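Local atomic coordinates of putative tryptophan halogenase (Xanthomonas campestris pv. campestris, PDB entry 6Y1W), a protein that is a flavin-dependent halogenase, crystallised without its flavin, and probably uses reduced FAD to halogenate an aromatic substrate in the manner of the tryptophan halogenases. Residues 93-96 against 102-105; 109-114 against 445-450; 162-167 against 262-267; 345-350 against 389-394. All blocks are in the same frame, centred on the assembly; numbering follows the deposited sequence.

Contact 1 (93-96 against 102-105); sequences AFEH and RHYI. With BUD ((2S,3S)-butane-2,3-diol), chain J.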
loop_
_atom_site.group_PDB
_atom_site.type_symbol
_atom_site.label_atom_id
_atom_site.label_comp_id
_atom_site.label_asym_id
_atom_site.label_seq_id
_atom_site.Cartn_x
_atom_site.Cartn_y
_atom_site.Cartn_z
ATOM N N ALA A 93 0.835 6.223 -26.408
ATOM C CA ALA A 93 1.484 7.402 -26.974
ATOM C C ALA A 93 0.520 8.573 -26.883
ATOM O O ALA A 93 -0.564 8.551 -27.498
ATOM C CB ALA A 93 1.915 7.143 -28.420
ATOM N N PHE A 94 0.898 9.583 -26.082
ATOM C CA PHE A 94 0.061 10.762 -25.873
ATOM C C PHE A 94 0.530 11.860 -26.805
ATOM O O PHE A 94 1.603 12.430 -26.604
ATOM C CB PHE A 94 0.133 11.222 -24.417
ATOM C CG PHE A 94 -0.737 10.392 -23.509
ATOM C CD1 PHE A 94 -2.110 10.670 -23.438
ATOM C CD2 PHE A 94 -0.235 9.286 -22.833
ATOM C CE1 PHE A 94 -2.974 9.863 -22.643
ATOM C CE2 PHE A 94 -1.089 8.493 -22.012
ATOM C CZ PHE A 94 -2.457 8.775 -21.945
ATOM N N GLU A 95 -0.261 12.130 -27.830
ATOM C CA GLU A 95 0.067 13.139 -28.839
ATOM C C GLU A 95 -0.796 14.383 -28.656
ATOM O O GLU A 95 -2.025 14.284 -28.522
ATOM C CB GLU A 95 -0.116 12.551 -30.235
ATOM C CG GLU A 95 0.834 11.416 -30.534
ATOM C CD GLU A 95 0.653 10.817 -31.915
ATOM O OE1 GLU A 95 -0.361 11.116 -32.574
ATOM O OE2 GLU A 95 1.552 10.057 -32.344
ATOM N N HIS A 96 -0.135 15.565 -28.640
ATOM C CA HIS A 96 -0.787 16.878 -28.642
ATOM C C HIS A 96 -1.423 17.224 -27.289
ATOM O O HIS A 96 -2.309 18.091 -27.232
ATOM C CB HIS A 96 -1.862 17.024 -29.750
ATOM C CG HIS A 96 -1.354 16.855 -31.161
ATOM N ND1 HIS A 96 -0.418 17.694 -31.745
ATOM C CD2 HIS A 96 -1.741 15.988 -32.128
ATOM C CE1 HIS A 96 -0.212 17.307 -32.995
ATOM N NE2 HIS A 96 -1.011 16.284 -33.255
ATOM N N ARG A 102 3.617 18.495 -29.385
ATOM C CA ARG A 102 4.505 18.026 -28.330
ATOM C C ARG A 102 3.931 16.746 -27.768
ATOM O O ARG A 102 2.851 16.767 -27.163
ATOM C CB ARG A 102 4.673 19.063 -27.222
ATOM C CG ARG A 102 5.278 20.351 -27.811
ATOM C CD ARG A 102 5.720 21.315 -26.758
ATOM N NE ARG A 102 6.993 20.907 -26.134
ATOM C CZ ARG A 102 7.647 21.675 -25.269
ATOM N NH1 ARG A 102 7.146 22.872 -24.942
ATOM N NH2 ARG A 102 8.785 21.251 -24.728
ATOM N N HIS A 103 4.680 15.663 -27.925
ATOM C CA HIS A 103 4.219 14.301 -27.669
ATOM C C HIS A 103 5.102 13.627 -26.633
ATOM O O HIS A 103 6.230 14.037 -26.388
ATOM C CB HIS A 103 4.246 13.485 -28.971
ATOM C CG HIS A 103 3.674 14.220 -30.131
ATOM N ND1 HIS A 103 2.449 14.855 -30.071
ATOM C CD2 HIS A 103 4.182 14.488 -31.356
ATOM C CE1 HIS A 103 2.194 15.422 -31.239
ATOM N NE2 HIS A 103 3.237 15.225 -32.030
ATOM N N TYR A 104 4.576 12.573 -26.016
ATOM C CA TYR A 104 5.388 11.742 -25.127
ATOM C C TYR A 104 4.700 10.389 -25.020
ATOM O O TYR A 104 3.590 10.203 -25.523
ATOM C CB TYR A 104 5.558 12.386 -23.715
ATOM C CG TYR A 104 4.270 12.340 -22.881
ATOM C CD1 TYR A 104 3.232 13.267 -23.075
ATOM C CD2 TYR A 104 4.080 11.349 -21.934
ATOM C CE1 TYR A 104 2.063 13.203 -22.354
ATOM C CE2 TYR A 104 2.911 11.269 -21.221
ATOM C CZ TYR A 104 1.904 12.192 -21.419
ATOM O OH TYR A 104 0.714 12.113 -20.700
ATOM N N ILE A 105 5.370 9.449 -24.349
ATOM C CA ILE A 105 4.816 8.108 -24.114
ATOM C C ILE A 105 4.699 7.867 -22.615
ATOM O O ILE A 105 5.641 8.138 -21.849
ATOM C CB ILE A 105 5.693 7.013 -24.766
ATOM C CG1 ILE A 105 5.659 7.169 -26.290
ATOM C CG2 ILE A 105 5.218 5.592 -24.378
ATOM C CD1 ILE A 105 6.803 6.364 -26.961
HETATM C C1 BUD J . -4.033 19.980 -35.097
HETATM O O1 BUD J . -6.342 20.547 -34.518
HETATM C C2 BUD J . -5.233 19.752 -34.177
HETATM O O2 BUD J . -6.048 20.193 -32.027
HETATM C C3 BUD J . -4.861 20.154 -32.758
HETATM C C4 BUD J . -3.953 19.106 -32.116
HETATM O O HOH W 1 1.490 15.171 -25.475
#

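Contact 2 (109-114 against 445-450); sequences GHTGTD and WIQVML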
loop_
_atom_site.group_PDB
_atom_site.type_symbol
_atom_site.label_atom_id
_atom_site.label_comp_id
_atom_site.label_asym_id
_atom_site.label_seq_id
_atom_site.Cartn_x
_atom_site.Cartn_y
_atom_site.Cartn_z
ATOM N N GLY A 109 6.360 -0.343 -16.781
ATOM C CA GLY A 109 7.753 -0.460 -16.367
ATOM C C GLY A 109 8.212 0.675 -15.462
ATOM O O GLY A 109 7.421 1.329 -14.796
ATOM N N HIS A 110 9.529 0.883 -15.428
ATOM C CA HIS A 110 10.119 1.877 -14.542
ATOM C C HIS A 110 11.228 2.551 -15.322
ATOM O O HIS A 110 11.914 1.910 -16.118
ATOM C CB HIS A 110 10.690 1.258 -13.258
ATOM C CG HIS A 110 11.001 2.266 -12.185
ATOM N ND1 HIS A 110 10.024 2.857 -11.403
ATOM C CD2 HIS A 110 12.180 2.806 -11.783
ATOM C CE1 HIS A 110 10.585 3.711 -10.564
ATOM N NE2 HIS A 110 11.895 3.698 -10.773
ATOM N N THR A 111 11.378 3.834 -15.129
ATOM C CA THR A 111 12.415 4.553 -15.866
ATOM C C THR A 111 13.658 4.604 -15.001
ATOM O O THR A 111 13.594 5.078 -13.865
ATOM C CB THR A 111 11.940 5.958 -16.207
ATOM O OG1 THR A 111 10.723 5.836 -16.943
ATOM C CG2 THR A 111 13.020 6.687 -17.107
ATOM N N GLY A 112 14.785 4.119 -15.531
ATOM C CA GLY A 112 16.058 4.265 -14.826
ATOM C C GLY A 112 16.141 3.385 -13.590
ATOM O O GLY A 112 15.481 2.349 -13.473
ATOM N N THR A 113 16.967 3.819 -12.651
ATOM C CA THR A 113 17.264 3.095 -11.424
ATOM C C THR A 113 17.140 4.045 -10.247
ATOM O O THR A 113 17.660 5.159 -10.301
ATOM C CB THR A 113 18.673 2.521 -11.446
ATOM O OG1 THR A 113 18.778 1.631 -12.557
ATOM C CG2 THR A 113 18.947 1.746 -10.147
ATOM N N ASP A 114 16.447 3.608 -9.198
ATOM C CA ASP A 114 16.245 4.449 -8.025
ATOM C C ASP A 114 17.360 4.256 -7.012
ATOM O O ASP A 114 18.059 3.242 -6.986
ATOM C CB ASP A 114 14.922 4.119 -7.323
ATOM C CG ASP A 114 13.696 4.320 -8.197
ATOM O OD1 ASP A 114 13.717 5.075 -9.200
ATOM O OD2 ASP A 114 12.662 3.735 -7.840
ATOM N N TRP A 445 2.998 8.645 -12.583
ATOM C CA TRP A 445 2.916 10.057 -12.187
ATOM C C TRP A 445 4.078 10.856 -12.787
ATOM O O TRP A 445 3.882 11.979 -13.292
ATOM C CB TRP A 445 2.951 10.186 -10.649
ATOM C CG TRP A 445 1.681 9.815 -9.974
ATOM C CD1 TRP A 445 1.433 8.654 -9.281
ATOM C CD2 TRP A 445 0.479 10.601 -9.883
ATOM N NE1 TRP A 445 0.162 8.671 -8.780
ATOM C CE2 TRP A 445 -0.457 9.840 -9.143
ATOM C CE3 TRP A 445 0.105 11.863 -10.364
ATOM C CZ2 TRP A 445 -1.750 10.306 -8.857
ATOM C CZ3 TRP A 445 -1.186 12.325 -10.094
ATOM C CH2 TRP A 445 -2.100 11.546 -9.341
ATOM N N ILE A 446 5.295 10.293 -12.738
ATOM C CA ILE A 446 6.467 11.004 -13.250
ATOM C C ILE A 446 6.382 11.156 -14.760
ATOM O O ILE A 446 6.526 12.256 -15.291
ATOM C CB ILE A 446 7.773 10.282 -12.863
ATOM C CG1 ILE A 446 7.918 10.160 -11.350
ATOM C CG2 ILE A 446 8.993 10.966 -13.506
ATOM C CD1 ILE A 446 8.985 9.135 -10.963
ATOM N N GLN A 447 6.128 10.060 -15.481
ATOM C CA GLN A 447 6.108 10.168 -16.942
ATOM C C GLN A 447 5.027 11.137 -17.414
ATOM O O GLN A 447 5.250 11.933 -18.340
ATOM C CB GLN A 447 5.908 8.800 -17.595
ATOM C CG GLN A 447 7.114 7.856 -17.492
ATOM C CD GLN A 447 6.886 6.625 -18.381
ATOM O OE1 GLN A 447 5.804 6.419 -18.854
ATOM N NE2 GLN A 447 7.922 5.825 -18.590
ATOM N N VAL A 448 3.837 11.072 -16.819
ATOM C CA VAL A 448 2.767 11.938 -17.299
ATOM C C VAL A 448 3.001 13.391 -16.881
ATOM O O VAL A 448 2.768 14.311 -17.679
ATOM C CB VAL A 448 1.415 11.402 -16.813
ATOM C CG1 VAL A 448 0.318 12.365 -17.122
ATOM C CG2 VAL A 448 1.174 10.054 -17.544
ATOM N N MET A 449 3.430 13.639 -15.635
ATOM C CA MET A 449 3.639 15.048 -15.269
ATOM C C MET A 449 4.817 15.657 -16.025
ATOM O O MET A 449 4.708 16.787 -16.527
ATOM C CB MET A 449 3.799 15.215 -13.760
ATOM C CG MET A 449 2.451 14.987 -13.101
ATOM S SD MET A 449 2.418 15.517 -11.355
ATOM C CE MET A 449 3.328 14.184 -10.597
ATOM N N LEU A 450 5.938 14.930 -16.174
ATOM C CA LEU A 450 7.023 15.488 -16.982
ATOM C C LEU A 450 6.579 15.641 -18.432
ATOM O O LEU A 450 6.875 16.664 -19.086
ATOM C CB LEU A 450 8.245 14.572 -16.931
ATOM C CG LEU A 450 9.202 14.662 -15.765
ATOM C CD1 LEU A 450 10.284 13.582 -15.953
ATOM C CD2 LEU A 450 9.820 16.066 -15.720
#

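Contact 3 (162-167 against 262-267); sequences AYHLDA and TFTRAR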
loop_
_atom_site.group_PDB
_atom_site.type_symbol
_atom_site.label_atom_id
_atom_site.label_comp_id
_atom_site.label_asym_id
_atom_site.label_seq_id
_atom_site.Cartn_x
_atom_site.Cartn_y
_atom_site.Cartn_z
ATOM N N ALA A 162 0.581 -5.445 -21.306
ATOM C CA ALA A 162 -0.808 -5.893 -21.272
ATOM C C ALA A 162 -1.238 -6.163 -22.717
ATOM O O ALA A 162 -0.382 -6.510 -23.547
ATOM C CB ALA A 162 -1.711 -4.863 -20.592
ATOM N N TYR A 163 -2.528 -5.981 -23.048
ATOM C CA TYR A 163 -3.059 -6.448 -24.330
ATOM C C TYR A 163 -3.950 -5.410 -24.991
ATOM O O TYR A 163 -4.611 -4.606 -24.332
ATOM C CB TYR A 163 -3.926 -7.705 -24.153
ATOM C CG TYR A 163 -3.319 -8.741 -23.218
ATOM C CD1 TYR A 163 -2.284 -9.537 -23.651
ATOM C CD2 TYR A 163 -3.817 -8.890 -21.934
ATOM C CE1 TYR A 163 -1.721 -10.502 -22.800
ATOM C CE2 TYR A 163 -3.265 -9.844 -21.052
ATOM C CZ TYR A 163 -2.245 -10.659 -21.515
ATOM O OH TYR A 163 -1.749 -11.580 -20.610
ATOM N N HIS A 164 -4.023 -5.498 -26.314
ATOM C CA HIS A 164 -5.133 -4.958 -27.073
ATOM C C HIS A 164 -5.990 -6.149 -27.462
ATOM O O HIS A 164 -5.451 -7.131 -27.971
ATOM C CB HIS A 164 -4.612 -4.252 -28.338
ATOM C CG HIS A 164 -3.605 -3.166 -28.057
ATOM N ND1 HIS A 164 -2.266 -3.290 -28.391
ATOM C CD2 HIS A 164 -3.728 -1.959 -27.432
ATOM C CE1 HIS A 164 -1.620 -2.185 -28.039
ATOM N NE2 HIS A 164 -2.481 -1.371 -27.443
ATOM N N LEU A 165 -7.310 -6.081 -27.233
ATOM C CA LEU A 165 -8.109 -7.272 -27.479
ATOM C C LEU A 165 -9.464 -6.910 -28.069
ATOM O O LEU A 165 -9.916 -5.767 -28.012
ATOM C CB LEU A 165 -8.303 -8.121 -26.198
ATOM C CG LEU A 165 -8.884 -7.406 -24.961
ATOM C CD1 LEU A 165 -10.391 -7.205 -25.097
ATOM C CD2 LEU A 165 -8.579 -8.185 -23.666
ATOM N N ASP A 166 -10.100 -7.913 -28.673
ATOM C CA ASP A 166 -11.492 -7.767 -29.113
ATOM C C ASP A 166 -12.371 -8.107 -27.921
ATOM O O ASP A 166 -12.351 -9.240 -27.433
ATOM C CB ASP A 166 -11.784 -8.704 -30.298
ATOM C CG ASP A 166 -13.209 -8.514 -30.841
ATOM O OD1 ASP A 166 -14.172 -8.715 -30.073
ATOM O OD2 ASP A 166 -13.399 -8.151 -32.035
ATOM N N ALA A 167 -13.101 -7.110 -27.387
ATOM C CA ALA A 167 -13.865 -7.333 -26.154
ATOM C C ALA A 167 -15.015 -8.307 -26.334
ATOM O O ALA A 167 -15.327 -9.070 -25.410
ATOM C CB ALA A 167 -14.412 -6.003 -25.620
ATOM N N THR A 262 3.070 -1.517 -30.796
ATOM C CA THR A 262 3.001 -2.060 -29.441
ATOM C C THR A 262 2.398 -1.071 -28.446
ATOM O O THR A 262 2.453 -1.322 -27.237
ATOM C CB THR A 262 4.385 -2.472 -28.933
ATOM O OG1 THR A 262 5.297 -1.395 -29.134
ATOM C CG2 THR A 262 4.915 -3.775 -29.683
ATOM N N PHE A 263 1.755 -0.016 -28.926
ATOM C CA PHE A 263 1.179 0.984 -28.041
ATOM C C PHE A 263 -0.233 1.319 -28.499
ATOM O O PHE A 263 -0.608 1.123 -29.656
ATOM C CB PHE A 263 2.062 2.245 -27.993
ATOM C CG PHE A 263 2.264 2.882 -29.338
ATOM C CD1 PHE A 263 1.318 3.754 -29.840
ATOM C CD2 PHE A 263 3.369 2.556 -30.128
ATOM C CE1 PHE A 263 1.469 4.319 -31.086
ATOM C CE2 PHE A 263 3.527 3.104 -31.397
ATOM C CZ PHE A 263 2.591 3.979 -31.879
ATOM N N THR A 264 -1.024 1.816 -27.550
ATOM C CA THR A 264 -2.293 2.473 -27.837
ATOM C C THR A 264 -1.981 3.928 -28.114
ATOM O O THR A 264 -1.119 4.501 -27.449
ATOM C CB THR A 264 -3.211 2.342 -26.614
ATOM O OG1 THR A 264 -3.578 0.967 -26.437
ATOM C CG2 THR A 264 -4.446 3.242 -26.764
ATOM N N ARG A 265 -2.644 4.518 -29.110
ATOM C CA ARG A 265 -2.430 5.935 -29.390
ATOM C C ARG A 265 -3.580 6.747 -28.822
ATOM O O ARG A 265 -4.744 6.385 -29.001
ATOM C CB ARG A 265 -2.277 6.179 -30.894
ATOM C CG ARG A 265 -1.731 7.578 -31.226
ATOM C CD ARG A 265 -1.446 7.664 -32.724
ATOM N NE ARG A 265 -2.676 7.883 -33.476
ATOM C CZ ARG A 265 -2.783 7.731 -34.791
ATOM N NH1 ARG A 265 -1.711 7.345 -35.492
ATOM N NH2 ARG A 265 -3.949 7.983 -35.391
ATOM N N ALA A 266 -3.241 7.847 -28.124
ATOM C CA ALA A 266 -4.215 8.790 -27.565
ATOM C C ALA A 266 -3.879 10.165 -28.120
ATOM O O ALA A 266 -2.981 10.839 -27.597
ATOM C CB ALA A 266 -4.149 8.807 -26.040
ATOM N N ARG A 267 -4.590 10.584 -29.177
ATOM C CA ARG A 267 -4.206 11.785 -29.913
ATOM C C ARG A 267 -5.202 12.891 -29.593
ATOM O O ARG A 267 -6.349 12.842 -30.059
ATOM C CB ARG A 267 -4.175 11.511 -31.408
ATOM C CG ARG A 267 -3.818 12.799 -32.225
ATOM C CD ARG A 267 -3.813 12.474 -33.731
ATOM N NE ARG A 267 -2.588 11.732 -34.031
ATOM C CZ ARG A 267 -2.310 11.234 -35.232
ATOM N NH1 ARG A 267 -3.190 11.381 -36.229
ATOM N NH2 ARG A 267 -1.159 10.606 -35.429
#

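Contact 4 (345-350 against 389-394); sequences PIESTN and RDFVIL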
loop_
_atom_site.group_PDB
_atom_site.type_symbol
_atom_site.label_atom_id
_atom_site.label_comp_id
_atom_site.label_asym_id
_atom_site.label_seq_id
_atom_site.Cartn_x
_atom_site.Cartn_y
_atom_site.Cartn_z
ATOM N N PRO A 345 -11.678 6.071 -21.631
ATOM C CA PRO A 345 -10.591 5.071 -21.748
ATOM C C PRO A 345 -9.212 5.644 -21.994
ATOM O O PRO A 345 -8.370 4.998 -22.644
ATOM C CB PRO A 345 -11.043 4.208 -22.940
ATOM C CG PRO A 345 -11.791 5.174 -23.810
ATOM C CD PRO A 345 -12.573 6.043 -22.799
ATOM N N ILE A 346 -8.954 6.834 -21.444
ATOM C CA ILE A 346 -7.693 7.517 -21.706
ATOM C C ILE A 346 -6.506 6.774 -21.110
ATOM O O ILE A 346 -5.391 6.873 -21.633
ATOM C CB ILE A 346 -7.789 8.956 -21.179
ATOM C CG1 ILE A 346 -6.563 9.771 -21.558
ATOM C CG2 ILE A 346 -7.893 8.975 -19.635
ATOM C CD1 ILE A 346 -6.716 11.254 -21.151
ATOM N N GLU A 347 -6.710 6.009 -20.028
ATOM C CA GLU A 347 -5.662 5.183 -19.441
ATOM C C GLU A 347 -6.076 3.712 -19.384
ATOM O O GLU A 347 -5.554 2.952 -18.569
ATOM C CB GLU A 347 -5.278 5.675 -18.031
ATOM C CG GLU A 347 -4.404 6.947 -18.046
ATOM C CD GLU A 347 -2.957 6.690 -18.460
ATOM O OE1 GLU A 347 -2.527 5.508 -18.522
ATOM O OE2 GLU A 347 -2.215 7.706 -18.752
ATOM N N SER A 348 -7.007 3.289 -20.249
ATOM C CA SER A 348 -7.339 1.870 -20.430
ATOM C C SER A 348 -7.695 1.194 -19.107
ATOM O O SER A 348 -7.185 0.121 -18.787
ATOM C CB SER A 348 -6.208 1.078 -21.128
ATOM O OG SER A 348 -5.582 1.803 -22.218
ATOM N N THR A 349 -8.612 1.798 -18.356
ATOM C CA THR A 349 -8.967 1.301 -17.025
ATOM C C THR A 349 -10.306 0.550 -16.974
ATOM O O THR A 349 -10.636 0.029 -15.906
ATOM C CB THR A 349 -8.998 2.442 -15.998
ATOM O OG1 THR A 349 -9.747 3.569 -16.504
ATOM C CG2 THR A 349 -7.588 2.892 -15.621
ATOM N N ASN A 350 -11.072 0.433 -18.067
ATOM C CA ASN A 350 -12.430 -0.143 -17.969
ATOM C C ASN A 350 -12.406 -1.595 -17.482
ATOM O O ASN A 350 -13.062 -1.963 -16.491
ATOM C CB ASN A 350 -13.123 -0.069 -19.343
ATOM C CG ASN A 350 -14.435 -0.859 -19.379
ATOM O OD1 ASN A 350 -15.329 -0.545 -18.603
ATOM N ND2 ASN A 350 -14.563 -1.878 -20.270
ATOM N N ARG A 389 -9.642 8.556 -11.019
ATOM C CA ARG A 389 -10.273 9.807 -11.454
ATOM C C ARG A 389 -9.256 10.937 -11.484
ATOM O O ARG A 389 -9.172 11.682 -12.479
ATOM C CB ARG A 389 -11.442 10.160 -10.522
ATOM C CG ARG A 389 -12.103 11.514 -10.886
ATOM C CD ARG A 389 -12.796 12.108 -9.683
ATOM N NE ARG A 389 -11.812 12.454 -8.671
ATOM C CZ ARG A 389 -12.116 12.639 -7.381
ATOM N NH1 ARG A 389 -13.402 12.517 -7.009
ATOM N NH2 ARG A 389 -11.152 12.963 -6.490
ATOM N N ASP A 390 -8.457 11.067 -10.404
ATOM C CA ASP A 390 -7.509 12.181 -10.327
ATOM C C ASP A 390 -6.489 12.092 -11.446
ATOM O O ASP A 390 -6.056 13.119 -11.988
ATOM C CB ASP A 390 -6.798 12.200 -8.972
ATOM C CG ASP A 390 -7.681 12.738 -7.845
ATOM O OD1 ASP A 390 -8.837 13.151 -8.115
ATOM O OD2 ASP A 390 -7.196 12.680 -6.680
ATOM N N PHE A 391 -6.073 10.871 -11.791
ATOM C CA PHE A 391 -5.071 10.710 -12.830
ATOM C C PHE A 391 -5.642 11.053 -14.208
ATOM O O PHE A 391 -4.923 11.585 -15.072
ATOM C CB PHE A 391 -4.536 9.268 -12.802
ATOM C CG PHE A 391 -3.146 9.136 -13.420
ATOM C CD1 PHE A 391 -2.015 9.308 -12.632
ATOM C CD2 PHE A 391 -2.990 8.839 -14.780
ATOM C CE1 PHE A 391 -0.732 9.195 -13.203
ATOM C CE2 PHE A 391 -1.739 8.720 -15.344
ATOM C CZ PHE A 391 -0.600 8.892 -14.564
ATOM N N VAL A 392 -6.922 10.738 -14.439
ATOM C CA VAL A 392 -7.575 11.126 -15.680
ATOM C C VAL A 392 -7.682 12.641 -15.750
ATOM O O VAL A 392 -7.361 13.252 -16.778
ATOM C CB VAL A 392 -8.942 10.432 -15.781
ATOM C CG1 VAL A 392 -9.785 10.982 -16.972
ATOM C CG2 VAL A 392 -8.752 8.894 -15.867
ATOM N N ILE A 393 -8.060 13.274 -14.628
ATOM C CA ILE A 393 -8.123 14.741 -14.598
ATOM C C ILE A 393 -6.771 15.355 -14.897
ATOM O O ILE A 393 -6.671 16.362 -15.631
ATOM C CB ILE A 393 -8.643 15.221 -13.237
ATOM C CG1 ILE A 393 -10.095 14.799 -13.059
ATOM C CG2 ILE A 393 -8.605 16.757 -13.170
ATOM C CD1 ILE A 393 -10.604 14.957 -11.618
ATOM N N LEU A 394 -5.704 14.751 -14.365
ATOM C CA LEU A 394 -4.360 15.239 -14.628
ATOM C C LEU A 394 -4.083 15.405 -16.122
ATOM O O LEU A 394 -3.468 16.395 -16.542
ATOM C CB LEU A 394 -3.368 14.265 -14.000
ATOM C CG LEU A 394 -1.924 14.463 -14.389
ATOM C CD1 LEU A 394 -1.357 15.826 -13.918
ATOM C CD2 LEU A 394 -1.095 13.335 -13.810
#

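Contact 1 (93-96 against 102-105)
F94 makes a CH-pi contact with one face of the Y104 ring, F94 CB lying 3.9 Å from its centroid, while Y104 OH, hydrogen-bonded to Q452 OE1, returns over a face of the F94 ring, 3.6 Å from F94 CG. The two planes differ by 14° but are slid apart, so little ring overlaps ring. The chi1 of Y104 (72°), with CG between backbone N and carbonyl carbon, goes with this lean toward F94. Their backbones form an antiparallel hydrogen-bonded pair (F94 N to Y104 O 2.8 Å, Y104 N to F94 O 3.0 Å); the adjoining pair, A93 with I105, is non-hydrogen-bonded. This is a beta hairpin, strands 91-99 and 102-107, at one edge of the mixed sheet. H103 turns its edge to the face of H96, planes 83° apart. H103 CE1 lies 3.5 Å from H96 ND1, itself hydrogen-bonded to D101 N, and H103 ND1 accepts a weak hydrogen bond from H96 N (3.0 Å), in the H103 ring plane. The opposite face of H96 carries butanediol C4, 3.6 Å from H96 CG. E95 CG sits over the H103 ring, while E95 OE1 forms a salt bridge with R267.

Contact 2 (109-114 against 445-450)
Loop 109-114 has no regular secondary structure, and it runs past helix 445-450 at a distance: the nearest CA atoms, those of T111 and Q447, are 8.5 Å apart. The helix keeps its own backbone bonds, M449 N to W445 O and L450 N to I446 O, and one pair of side chains, T111 and Q447, makes the contact between the segments. Both direct their CB toward the other segment. Q447 NE2 donates to T111 OG1 at 3.2 Å, with an N-H...O angle of 161° and the hydroxyl oxygen close to the amide plane. The glutamine chain is extended beyond CG (chi2 -170°), which carries its amide across to the loop. Both ends of this buried bond have further partners: T111 OG1 is also hydrogen-bonded to N443 OD1, one turn earlier on the same helix, and Q447 OE1 accepts a hydrogen bond from the backbone N of S107. The amide is thereby fixed through its oxygen as well as its nitrogen, and its rotation should be well defined. Within the loop, H110 NE2 donates to D114 OD1 at 2.8 Å, almost straight at 172° and in the imidazole plane, closing the bend across G112. D114 OD1 also accepts a hydrogen bond from F120 N. The contact thus ties the loop between strand 102-107 and helix 120-129 to helix 442-451; on other sides of that helix, W445 and V448 pack on helix 371-397, and M449 and L450 meet F426 of helix 417-429.

Contact 3 (162-167 against 262-267)
Two different sheets meet here beside the predicted active-site lysine, K89: strand 162-166 is the middle strand of a small antiparallel sheet, and strand 263-268 belongs to the larger mixed sheet. Their backbones stay well apart, with CA atoms of H164 and T264 8.0 Å from each other, and the imidazole of H164 makes the crossing. H164 NE2 and T264 OG1 share a hydrogen bond of 2.8 Å, with the hydroxyl oxygen in the plane of the ring. H164 has CG beside its backbone N (chi1 -56°), an orientation that sends the ring toward strand 263-268, where H164 NE2 also comes within 3.7 Å of F263 C and H164 CE1 within 4.2 Å of T262 C. At the other nitrogen, H164 ND1 is hydrogen-bonded to T87 OG1. With both ring nitrogens engaged, the plane of this buried imidazole is held from two directions. A61 of strand 59-61 touches both H164 and T264, I277 and P278 of strand 272-278 pack against H164, and strands 59-61 and 87-89 flank strand 162-166 within its sheet, while strand 91-99 runs beside 263-268 in the other.

Contact 4 (345-350 against 389-394)
I346 opens the contact, its CG2 branch reaching across to the valine fork of V392: I346 CG2 lies 3.8 Å from V392 CG1 and 3.9 Å from V392 CG2, so one methyl meets both prongs. I346 CG1 runs anti to the backbone N (chi1 -174°), which leaves CG2 as the branch facing the helix; on other sides the residue packs on F94 and W97 of strand 91-99. E347 comes next and bends at chi2 (-75°), bringing its carboxylate to the rim of the F391 ring. There E347 OE2 lies 3.6 Å from F391 CE2, at the edge and in the ring plane, with carboxylate and ring planes 82° apart, while E347 CG approaches F391 CD2 to 4.0 Å. A carboxylate oxygen at the ring edge suits the polarity of the ring C-H groups, but the stronger partners of E347 OE2 are H395 NE2 and H106 ND1, which are hydrogen-bonded to it. E347 is predicted to bind L-tryptophan, by analogy with the tryptophan halogenases, and a butanediol lies close to its side chain, nearest atoms about 4 Å apart, consistent with a substrate pocket walled in part by helix 371-397. S348 follows, its OG hydrogen-bonded to NZ of K89, the predicted active-site lysine. On the facing helix F391 also stacks with F440 and meets W445 edge-to-face, and L394 CD2 sits over one face of the F391 ring, 4.2 Å above the plane.

How the contacts relate
The four contacts lie 14 to 20 Å apart, centre to centre. Contact 1 comes first along the chain, while contacts 3 and 4 follow one another between the two halves of contact 2. Contacts 1 and 3 share the mixed sheet, where strands 91-99 and 263-268 are neighbours. Contact 1 also touches the other two: F94 CZ reaches E347 OE2 of contact 4 at 3.4 Å, and Y104 packs on V448 of contact 2. Helices 371-397 and 442-451 join contacts 2 and 4. Contacts 1, 3 and 4 lie round the predicted lysine and substrate site, and contact 2 is farther out, the side chains of Q447 and K89 being about 11 Å apart at their nearest atoms.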